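PDB 5FLY: ferrichrome ABC transporter substrate-binding protein from Staphylococcus pseudintermedius, which probably binds iron-loaded hydroxamate siderophores such as ferrichrome at the cell surface and delivers them to an ABC transporter for iron uptake. Local coordinates for residues Y113-E118 and W133-E138; D24-V30 and A44-S50; A215-T221 and W238-A243. All coordinates share one frame. Residue numbers count along the deposited sequence, not the author numbering.

Interaction 1: residues Y113-E118 and W133-E138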
loop_
_atom_site.group_PDB
_atom_site.type_symbol
_atom_site.label_atom_id
_atom_site.label_comp_id
_atom_site.label_asym_id
_atom_site.label_seq_id
_atom_site.Cartn_x
_atom_site.Cartn_y
_atom_site.Cartn_z
ATOM N N TYR A 113 0.104 -2.404 7.845
ATOM C CA TYR A 113 -0.597 -3.127 6.793
ATOM C C TYR A 113 -1.310 -4.382 7.282
ATOM O O TYR A 113 -2.315 -4.777 6.706
ATOM C CB TYR A 113 0.385 -3.456 5.664
ATOM C CG TYR A 113 1.339 -4.601 5.894
ATOM C CD1 TYR A 113 2.381 -4.515 6.811
ATOM C CD2 TYR A 113 1.238 -5.739 5.122
ATOM C CE1 TYR A 113 3.255 -5.579 6.995
ATOM C CE2 TYR A 113 2.098 -6.790 5.287
ATOM C CZ TYR A 113 3.114 -6.706 6.213
ATOM O OH TYR A 113 3.963 -7.790 6.338
ATOM N N LEU A 114 -0.804 -4.997 8.347
ATOM C CA LEU A 114 -1.461 -6.170 8.924
ATOM C C LEU A 114 -2.664 -5.760 9.785
ATOM O O LEU A 114 -3.746 -6.341 9.665
ATOM C CB LEU A 114 -0.460 -6.994 9.750
ATOM C CG LEU A 114 0.724 -7.562 8.952
ATOM C CD1 LEU A 114 1.699 -8.324 9.839
ATOM C CD2 LEU A 114 0.263 -8.464 7.837
ATOM N N GLU A 115 -2.476 -4.754 10.635
ATOM C CA GLU A 115 -3.574 -4.148 11.405
ATOM C C GLU A 115 -4.692 -3.673 10.477
ATOM O O GLU A 115 -5.866 -3.736 10.799
ATOM C CB GLU A 115 -3.052 -2.963 12.230
ATOM C CG GLU A 115 -2.004 -3.353 13.275
ATOM C CD GLU A 115 -1.368 -2.147 13.962
ATOM O OE1 GLU A 115 -1.406 -1.022 13.404
ATOM O OE2 GLU A 115 -0.828 -2.331 15.079
ATOM N N GLN A 116 -4.304 -3.164 9.318
ATOM C CA GLN A 116 -5.276 -2.693 8.341
ATOM C C GLN A 116 -6.192 -3.837 7.873
ATOM O O GLN A 116 -7.405 -3.696 7.819
ATOM C CB GLN A 116 -4.531 -2.061 7.162
ATOM C CG GLN A 116 -5.388 -1.532 6.027
ATOM C CD GLN A 116 -4.526 -0.972 4.929
ATOM O OE1 GLN A 116 -3.969 0.116 5.070
ATOM N NE2 GLN A 116 -4.352 -1.736 3.853
ATOM N N GLN A 117 -5.609 -4.987 7.567
ATOM C CA GLN A 117 -6.401 -6.091 7.056
ATOM C C GLN A 117 -7.241 -6.658 8.201
ATOM O O GLN A 117 -8.382 -7.086 8.006
ATOM C CB GLN A 117 -5.503 -7.150 6.421
ATOM C CG GLN A 117 -6.265 -8.304 5.765
ATOM C CD GLN A 117 -7.223 -7.887 4.646
ATOM O OE1 GLN A 117 -7.246 -6.738 4.227
ATOM N NE2 GLN A 117 -8.023 -8.836 4.171
ATOM N N GLU A 118 -6.696 -6.609 9.408
ATOM C CA GLU A 118 -7.482 -7.002 10.580
ATOM C C GLU A 118 -8.704 -6.104 10.758
ATOM O O GLU A 118 -9.779 -6.579 11.125
ATOM C CB GLU A 118 -6.615 -6.989 11.832
ATOM C CG GLU A 118 -5.558 -8.082 11.776
ATOM C CD GLU A 118 -4.548 -8.045 12.911
ATOM O OE1 GLU A 118 -4.296 -6.952 13.471
ATOM O OE2 GLU A 118 -4.010 -9.128 13.233
ATOM N N TRP A 133 -5.022 -16.012 7.024
ATOM C CA TRP A 133 -4.225 -15.309 6.032
ATOM C C TRP A 133 -2.938 -14.743 6.638
ATOM O O TRP A 133 -1.848 -14.890 6.083
ATOM C CB TRP A 133 -5.034 -14.172 5.410
ATOM C CG TRP A 133 -4.165 -13.286 4.598
ATOM C CD1 TRP A 133 -3.735 -13.523 3.333
ATOM C CD2 TRP A 133 -3.583 -12.034 4.999
ATOM N NE1 TRP A 133 -2.915 -12.501 2.916
ATOM C CE2 TRP A 133 -2.811 -11.573 3.917
ATOM C CE3 TRP A 133 -3.647 -11.260 6.161
ATOM C CZ2 TRP A 133 -2.106 -10.367 3.961
ATOM C CZ3 TRP A 133 -2.940 -10.063 6.207
ATOM C CH2 TRP A 133 -2.184 -9.629 5.109
ATOM N N LYS A 134 -3.066 -14.081 7.776
ATOM C CA LYS A 134 -1.905 -13.507 8.458
ATOM C C LYS A 134 -0.851 -14.553 8.829
ATOM O O LYS A 134 0.346 -14.348 8.630
ATOM C CB LYS A 134 -2.369 -12.769 9.707
ATOM C CG LYS A 134 -1.299 -11.966 10.378
ATOM C CD LYS A 134 -1.820 -11.305 11.625
ATOM C CE LYS A 134 -0.763 -10.436 12.263
ATOM N NZ LYS A 134 -1.243 -9.927 13.551
ATOM N N ALA A 135 -1.298 -15.672 9.383
ATOM C CA ALA A 135 -0.376 -16.731 9.779
ATOM C C ALA A 135 0.351 -17.299 8.569
ATOM O O ALA A 135 1.551 -17.542 8.633
ATOM C CB ALA A 135 -1.111 -17.826 10.505
ATOM N N ASP A 136 -0.371 -17.487 7.470
ATOM C CA ASP A 136 0.233 -18.000 6.243
ATOM C C ASP A 136 1.248 -17.009 5.687
ATOM O O ASP A 136 2.347 -17.385 5.257
ATOM C CB ASP A 136 -0.825 -18.285 5.176
ATOM C CG ASP A 136 -1.762 -19.426 5.546
ATOM O OD1 ASP A 136 -1.406 -20.250 6.411
ATOM O OD2 ASP A 136 -2.862 -19.498 4.956
ATOM N N TRP A 137 0.872 -15.735 5.691
ATOM C CA TRP A 137 1.749 -14.672 5.201
ATOM C C TRP A 137 3.046 -14.585 6.015
ATOM O O TRP A 137 4.146 -14.441 5.469
ATOM C CB TRP A 137 0.992 -13.334 5.237
ATOM C CG TRP A 137 1.841 -12.133 4.987
ATOM C CD1 TRP A 137 2.338 -11.255 5.911
ATOM C CD2 TRP A 137 2.277 -11.665 3.713
ATOM N NE1 TRP A 137 3.063 -10.275 5.280
ATOM C CE2 TRP A 137 3.050 -10.510 3.932
ATOM C CE3 TRP A 137 2.104 -12.123 2.409
ATOM C CZ2 TRP A 137 3.635 -9.797 2.885
ATOM C CZ3 TRP A 137 2.689 -11.415 1.369
ATOM C CH2 TRP A 137 3.440 -10.271 1.615
ATOM N N GLU A 138 2.930 -14.694 7.333
ATOM C CA GLU A 138 4.097 -14.557 8.195
ATOM C C GLU A 138 5.050 -15.731 8.022
ATOM O O GLU A 138 6.268 -15.555 7.998
ATOM C CB GLU A 138 3.652 -14.411 9.652
ATOM C CG GLU A 138 3.054 -13.044 9.912
ATOM C CD GLU A 138 2.528 -12.869 11.311
ATOM O OE1 GLU A 138 2.106 -13.872 11.934
ATOM O OE2 GLU A 138 2.535 -11.711 11.780
HETATM O O HOH W 1 -1.875 -7.132 14.218
#
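Two neighbouring helices, 113-124 and 127-152, run nearly antiparallel here, their local axes at 157° and 11.6 Å apart at closest approach, a wide separation filled by large side chains. Leu-114 is the knob: it enters a hole formed by Trp-133, Lys-134, Trp-137 and Glu-138, its CD2 3.8 Å from Trp-133 CH2. A branched leucine suits this place because it touches two indoles and the aliphatic part of a lysine at once. Several of the polar groups around it have partners. The indole of Trp-137 is buried, so its NE1 needs an acceptor, and it donates to Tyr-113 OH at 2.8 Å with a nearly straight angle of 162°. On the more exposed flank Lys-134 NZ forms a salt bridge with Glu-118 OE2 at 2.9 Å. Water 1 ties the same pair a second time, donating to Glu-118 OE1 at 2.5 Å and accepting from Lys-134 NZ at 2.9 Å. Gln-117 packs its CG 3.8 Å from Trp-133 CZ3, while its NE2 is satisfied by Gly-38 O. Helix 127-152 is consistent with the long helix that joins the two lobes in class III solute-binding proteins. The chemistry thus changes across the contact: an apolar knob, a neutral hydrogen bond on the buried side and a charged, hydrated pair toward solvent.

Interaction 2: residues D24-V30 and A44-S50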
loop_
_atom_site.group_PDB
_atom_site.type_symbol
_atom_site.label_atom_id
_atom_site.label_comp_id
_atom_site.label_asym_id
_atom_site.label_seq_id
_atom_site.Cartn_x
_atom_site.Cartn_y
_atom_site.Cartn_z
ATOM N N ASP A 24 -23.660 -6.763 9.532
ATOM C CA ASP A 24 -23.342 -7.419 8.270
ATOM C C ASP A 24 -23.571 -6.475 7.095
ATOM O O ASP A 24 -24.671 -6.420 6.541
ATOM C CB ASP A 24 -24.191 -8.669 8.119
ATOM C CG ASP A 24 -23.893 -9.455 6.836
ATOM O OD1 ASP A 24 -22.819 -9.273 6.198
ATOM O OD2 ASP A 24 -24.746 -10.305 6.499
ATOM N N PRO A 25 -22.532 -5.717 6.710
ATOM C CA PRO A 25 -22.707 -4.746 5.630
ATOM C C PRO A 25 -23.057 -5.425 4.302
ATOM O O PRO A 25 -22.378 -6.354 3.880
ATOM C CB PRO A 25 -21.343 -4.042 5.561
ATOM C CG PRO A 25 -20.718 -4.276 6.895
ATOM C CD PRO A 25 -21.201 -5.628 7.324
ATOM N N LYS A 26 -24.127 -4.950 3.679
ATOM C CA LYS A 26 -24.680 -5.543 2.467
ATOM C C LYS A 26 -24.358 -4.739 1.207
ATOM O O LYS A 26 -24.448 -5.272 0.109
ATOM C CB LYS A 26 -26.208 -5.671 2.587
ATOM C CG LYS A 26 -26.677 -6.569 3.726
ATOM C CD LYS A 26 -26.172 -7.988 3.580
ATOM C CE LYS A 26 -26.943 -8.930 4.501
ATOM N NZ LYS A 26 -26.450 -10.344 4.397
ATOM N N ARG A 27 -24.001 -3.465 1.364
ATOM C CA ARG A 27 -23.809 -2.579 0.220
ATOM C C ARG A 27 -22.730 -1.561 0.560
ATOM O O ARG A 27 -23.022 -0.435 0.925
ATOM C CB ARG A 27 -25.114 -1.870 -0.169
ATOM C CG ARG A 27 -26.228 -2.811 -0.607
ATOM C CD ARG A 27 -27.428 -2.046 -1.157
ATOM N NE ARG A 27 -27.103 -1.343 -2.391
ATOM C CZ ARG A 27 -27.003 -1.920 -3.583
ATOM N NH1 ARG A 27 -27.198 -3.220 -3.700
ATOM N NH2 ARG A 27 -26.682 -1.201 -4.650
ATOM N N ILE A 28 -21.480 -1.983 0.415
ATOM C CA ILE A 28 -20.326 -1.156 0.748
ATOM C C ILE A 28 -19.849 -0.419 -0.485
ATOM O O ILE A 28 -19.712 -1.012 -1.550
ATOM C CB ILE A 28 -19.150 -1.989 1.295
ATOM C CG1 ILE A 28 -19.604 -2.872 2.449
ATOM C CG2 ILE A 28 -18.000 -1.074 1.744
ATOM C CD1 ILE A 28 -18.487 -3.725 3.043
ATOM N N VAL A 29 -19.607 0.879 -0.348
ATOM C CA VAL A 29 -18.921 1.639 -1.380
ATOM C C VAL A 29 -17.559 1.994 -0.835
ATOM O O VAL A 29 -17.461 2.626 0.209
ATOM C CB VAL A 29 -19.705 2.899 -1.779
ATOM C CG1 VAL A 29 -18.848 3.833 -2.660
ATOM C CG2 VAL A 29 -21.006 2.487 -2.467
ATOM N N VAL A 30 -16.512 1.532 -1.515
ATOM C CA VAL A 30 -15.147 1.787 -1.072
ATOM C C VAL A 30 -14.519 2.890 -1.930
ATOM O O VAL A 30 -14.088 2.641 -3.059
ATOM C CB VAL A 30 -14.295 0.496 -1.135
ATOM C CG1 VAL A 30 -12.904 0.736 -0.571
ATOM C CG2 VAL A 30 -14.990 -0.648 -0.401
ATOM N N ALA A 44 -16.217 -9.249 0.652
ATOM C CA ALA A 44 -17.164 -8.258 1.149
ATOM C C ALA A 44 -18.233 -7.908 0.115
ATOM O O ALA A 44 -18.026 -8.034 -1.106
ATOM C CB ALA A 44 -16.434 -6.999 1.567
ATOM N N ASN A 45 -19.377 -7.443 0.610
ATOM C CA ASN A 45 -20.484 -7.053 -0.260
ATOM C C ASN A 45 -20.279 -5.649 -0.831
ATOM O O ASN A 45 -20.920 -4.677 -0.406
ATOM C CB ASN A 45 -21.804 -7.145 0.508
ATOM C CG ASN A 45 -22.104 -8.569 0.980
ATOM O OD1 ASN A 45 -22.010 -9.524 0.197
ATOM N ND2 ASN A 45 -22.444 -8.724 2.259
ATOM N N ILE A 46 -19.400 -5.545 -1.821
ATOM C CA ILE A 46 -19.021 -4.252 -2.378
ATOM C C ILE A 46 -19.874 -3.932 -3.600
ATOM O O ILE A 46 -19.970 -4.748 -4.537
ATOM C CB ILE A 46 -17.532 -4.226 -2.777
ATOM C CG1 ILE A 46 -16.641 -4.467 -1.551
ATOM C CG2 ILE A 46 -17.182 -2.905 -3.482
ATOM C CD1 ILE A 46 -15.185 -4.724 -1.876
ATOM N N VAL A 47 -20.502 -2.759 -3.594
ATOM C CA VAL A 47 -21.350 -2.336 -4.703
ATOM C C VAL A 47 -20.811 -1.123 -5.457
ATOM O O VAL A 47 -21.354 -0.743 -6.483
ATOM C CB VAL A 47 -22.791 -2.014 -4.232
ATOM C CG1 VAL A 47 -23.480 -3.274 -3.707
ATOM C CG2 VAL A 47 -22.803 -0.909 -3.176
ATOM N N GLY A 48 -19.749 -0.502 -4.958
ATOM C CA GLY A 48 -19.111 0.593 -5.676
ATOM C C GLY A 48 -17.680 0.678 -5.219
ATOM O O GLY A 48 -17.398 0.399 -4.057
ATOM N N VAL A 49 -16.779 1.038 -6.124
ATOM C CA VAL A 49 -15.368 1.165 -5.768
ATOM C C VAL A 49 -14.744 2.325 -6.546
ATOM O O VAL A 49 -15.103 2.588 -7.698
ATOM C CB VAL A 49 -14.599 -0.169 -6.025
ATOM C CG1 VAL A 49 -14.576 -0.536 -7.504
ATOM C CG2 VAL A 49 -13.188 -0.097 -5.448
ATOM N N SER A 50 -13.819 3.023 -5.897
ATOM C CA SER A 50 -13.061 4.089 -6.548
ATOM C C SER A 50 -12.555 3.664 -7.919
ATOM O O SER A 50 -12.046 2.546 -8.081
ATOM C CB SER A 50 -11.875 4.500 -5.688
ATOM O OG SER A 50 -11.009 5.339 -6.427
HETATM O O HOH W 2 -19.593 -7.141 3.428
#
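At the apolar centre Ile-28 and Val-30 share one face of the parallel sheet with Ile-46 and Val-49; Val-30 CG2 lies 4.3 Å from Ile-46 CG1, and Leu-39 of helix 36-41 covers both Val-30 and Ile-46. Beta-branched residues suit these extended strands of a beta-alpha-beta unit. On the other face Val-29 sits beside Gly-48, where a CB would crowd its CG2, and meets Val-47 instead, CG2 to CG2 at 3.9 Å. A beta bulge at Val-47 shifts the register between Ile-28 and Val-29, so Ile-28 O takes Val-47 N at 2.8 Å and, weakly, Gly-48 N at 3.4 Å. Regular pairing surrounds the bulge: Ile-28 N to Asn-45 O, Val-30 N to Gly-48 O and Ser-50 N to Val-30 O, each 2.9 Å. At the start of the strands, Val-47 CG1 lies over one face of the guanidinium of Arg-27, still in the loop, 3.7 Å from NH1, while Arg-27 NH2 donates a hydrogen bond to Leu-80 O. In the loops, Asn-45, centre of an inverse gamma turn, donates from ND2 to Pro-25 O at 2.9 Å, and water 2 links that carbonyl to Asn-45 N. Within one loop, exposed Lys-26 NZ forms a salt bridge with Asp-24 OD2 at 2.7 Å. Backbone hydrogen bonds thus fix the strand pair, while an amide side chain and a water extend the pairing back into the preceding loops.

Interaction 3: residues A215-T221 and W238-A243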
loop_
_atom_site.group_PDB
_atom_site.type_symbol
_atom_site.label_atom_id
_atom_site.label_comp_id
_atom_site.label_asym_id
_atom_site.label_seq_id
_atom_site.Cartn_x
_atom_site.Cartn_y
_atom_site.Cartn_z
ATOM N N ALA A 215 20.544 6.642 -0.325
ATOM C CA ALA A 215 20.773 5.369 -1.007
ATOM C C ALA A 215 21.329 4.290 -0.078
ATOM O O ALA A 215 22.275 4.536 0.672
ATOM C CB ALA A 215 21.715 5.575 -2.184
ATOM N N GLY A 216 20.744 3.097 -0.148
ATOM C CA GLY A 216 21.188 1.942 0.620
ATOM C C GLY A 216 21.909 0.914 -0.233
ATOM O O GLY A 216 22.371 1.227 -1.332
ATOM N N ASP A 217 22.002 -0.314 0.275
ATOM C CA ASP A 217 22.735 -1.385 -0.397
ATOM C C ASP A 217 22.055 -1.822 -1.688
ATOM O O ASP A 217 22.715 -2.262 -2.643
ATOM C CB ASP A 217 22.888 -2.584 0.539
ATOM C CG ASP A 217 23.699 -2.252 1.772
ATOM O OD1 ASP A 217 24.664 -1.469 1.649
ATOM O OD2 ASP A 217 23.355 -2.754 2.859
ATOM N N VAL A 218 20.730 -1.696 -1.694
ATOM C CA VAL A 218 19.879 -2.067 -2.819
ATOM C C VAL A 218 18.976 -0.870 -3.094
ATOM O O VAL A 218 18.446 -0.266 -2.155
ATOM C CB VAL A 218 19.026 -3.317 -2.524
ATOM C CG1 VAL A 218 18.059 -3.595 -3.668
ATOM C CG2 VAL A 218 19.912 -4.533 -2.248
ATOM N N ILE A 219 18.817 -0.515 -4.369
ATOM C CA ILE A 219 17.942 0.590 -4.741
ATOM C C ILE A 219 16.893 0.146 -5.738
ATOM O O ILE A 219 17.199 -0.317 -6.828
ATOM C CB ILE A 219 18.714 1.770 -5.342
ATOM C CG1 ILE A 219 19.826 2.223 -4.396
ATOM C CG2 ILE A 219 17.731 2.931 -5.666
ATOM C CD1 ILE A 219 20.751 3.242 -5.019
ATOM N N ILE A 220 15.646 0.328 -5.343
ATOM C CA ILE A 220 14.517 -0.068 -6.149
ATOM C C ILE A 220 13.797 1.185 -6.586
ATOM O O ILE A 220 13.466 2.025 -5.754
ATOM C CB ILE A 220 13.579 -0.994 -5.385
ATOM C CG1 ILE A 220 14.327 -2.277 -4.985
ATOM C CG2 ILE A 220 12.332 -1.293 -6.226
ATOM C CD1 ILE A 220 13.576 -3.132 -3.982
ATOM N N THR A 221 13.588 1.304 -7.901
ATOM C CA THR A 221 12.856 2.424 -8.486
ATOM C C THR A 221 11.499 1.972 -9.024
ATOM O O THR A 221 11.411 1.158 -9.943
ATOM C CB THR A 221 13.658 3.091 -9.608
ATOM O OG1 THR A 221 14.865 3.613 -9.053
ATOM C CG2 THR A 221 12.858 4.235 -10.271
ATOM N N TRP A 238 24.577 9.015 -9.540
ATOM C CA TRP A 238 23.894 7.719 -9.536
ATOM C C TRP A 238 24.877 6.603 -9.840
ATOM O O TRP A 238 24.951 5.605 -9.130
ATOM C CB TRP A 238 22.764 7.716 -10.569
ATOM C CG TRP A 238 22.062 6.398 -10.725
ATOM C CD1 TRP A 238 22.313 5.439 -11.661
ATOM C CD2 TRP A 238 20.992 5.895 -9.915
ATOM N NE1 TRP A 238 21.461 4.373 -11.492
ATOM C CE2 TRP A 238 20.637 4.631 -10.427
ATOM C CE3 TRP A 238 20.294 6.395 -8.810
ATOM C CZ2 TRP A 238 19.618 3.853 -9.865
ATOM C CZ3 TRP A 238 19.269 5.612 -8.254
ATOM C CH2 TRP A 238 18.953 4.360 -8.781
ATOM N N GLN A 239 25.627 6.776 -10.915
ATOM C CA GLN A 239 26.543 5.740 -11.353
ATOM C C GLN A 239 27.607 5.439 -10.307
ATOM O O GLN A 239 28.165 4.344 -10.283
ATOM C CB GLN A 239 27.189 6.148 -12.658
ATOM C CG GLN A 239 26.173 6.245 -13.771
ATOM C CD GLN A 239 26.818 6.553 -15.071
ATOM O OE1 GLN A 239 26.478 7.529 -15.742
ATOM N NE2 GLN A 239 27.784 5.731 -15.439
ATOM N N ASN A 240 27.872 6.402 -9.436
ATOM C CA ASN A 240 28.887 6.216 -8.412
ATOM C C ASN A 240 28.339 5.666 -7.089
ATOM O O ASN A 240 29.117 5.387 -6.173
ATOM C CB ASN A 240 29.622 7.533 -8.194
ATOM C CG ASN A 240 30.685 7.776 -9.260
ATOM O OD1 ASN A 240 31.866 7.512 -9.042
ATOM N ND2 ASN A 240 30.262 8.244 -10.430
ATOM N N LEU A 241 27.025 5.468 -6.991
ATOM C CA LEU A 241 26.457 4.834 -5.800
ATOM C C LEU A 241 26.915 3.386 -5.698
ATOM O O LEU A 241 26.997 2.683 -6.700
ATOM C CB LEU A 241 24.929 4.884 -5.821
ATOM C CG LEU A 241 24.364 6.300 -5.794
ATOM C CD1 LEU A 241 22.879 6.276 -5.974
ATOM C CD2 LEU A 241 24.726 6.995 -4.484
ATOM N N GLU A 242 27.184 2.939 -4.477
ATOM C CA GLU A 242 27.668 1.585 -4.263
ATOM C C GLU A 242 26.636 0.566 -4.774
ATOM O O GLU A 242 27.003 -0.446 -5.375
ATOM C CB GLU A 242 27.988 1.356 -2.782
ATOM C CG GLU A 242 28.700 0.038 -2.487
ATOM C CD GLU A 242 30.162 0.016 -2.943
ATOM O OE1 GLU A 242 30.693 1.080 -3.340
ATOM O OE2 GLU A 242 30.785 -1.074 -2.898
ATOM N N ALA A 243 25.344 0.832 -4.573
ATOM C CA ALA A 243 24.328 -0.114 -5.041
ATOM C C ALA A 243 24.382 -0.262 -6.558
ATOM O O ALA A 243 24.255 -1.357 -7.081
ATOM C CB ALA A 243 22.947 0.321 -4.614
HETATM O O HOH W 3 24.115 2.821 -2.793
#
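Ile-219 is the principal bump, projecting from strand 218-223 into a hollow walled by Trp-238, Leu-241 and Ala-243. Its CG2 rests 3.6 Å from Trp-238 CH2, its CD1 lies 3.8 Å from Leu-241 CD1, and its CG1 lies 3.7 Å from Ala-243 CB. In return the small methyl of Ala-243 fits a dent in the backbone before the strand, 3.3 Å from Asp-217 O and 3.5 Å from Gly-216 O; the small side chain suits so close an approach to two carbonyl oxygens. Ala-215 fills the outer corner, with CB 4.0 Å from Leu-241 CD1. Leu-241 is the N-cap residue of helix 242-245, and Ala-243 N, in the first turn, is bridged to Gly-216 O by water 3, at 2.9 and 2.8 Å respectively. The contact belongs to the connection between parallel strands 218-223 and 249-253 of the mixed sheet. Strand 158-164 flanks 218-223 on its other edge, while Val-218 and Ile-220 turn to the opposite face and pack against helix 262-278.

All three contacts are partly buried, each with a buried apolar part and a more exposed polar edge, but they join different kinds of element. Interaction 2 unites adjacent strands of the parallel sheet, so its hydrogen bonds are mostly backbone to backbone. Interaction 3 sets a strand of the other, mixed sheet against its connecting helices through shape and apolar contact, with a water as its polar link. Interaction 1 joins helix to helix and relies on side-chain polar pairs around a leucine knob. No secondary-structure element is shared among them. The centres of interactions 2 and 3 lie about 42 Å apart, on opposite sides of the molecule; that of interaction 1 is about 13 Å from the chain's centre.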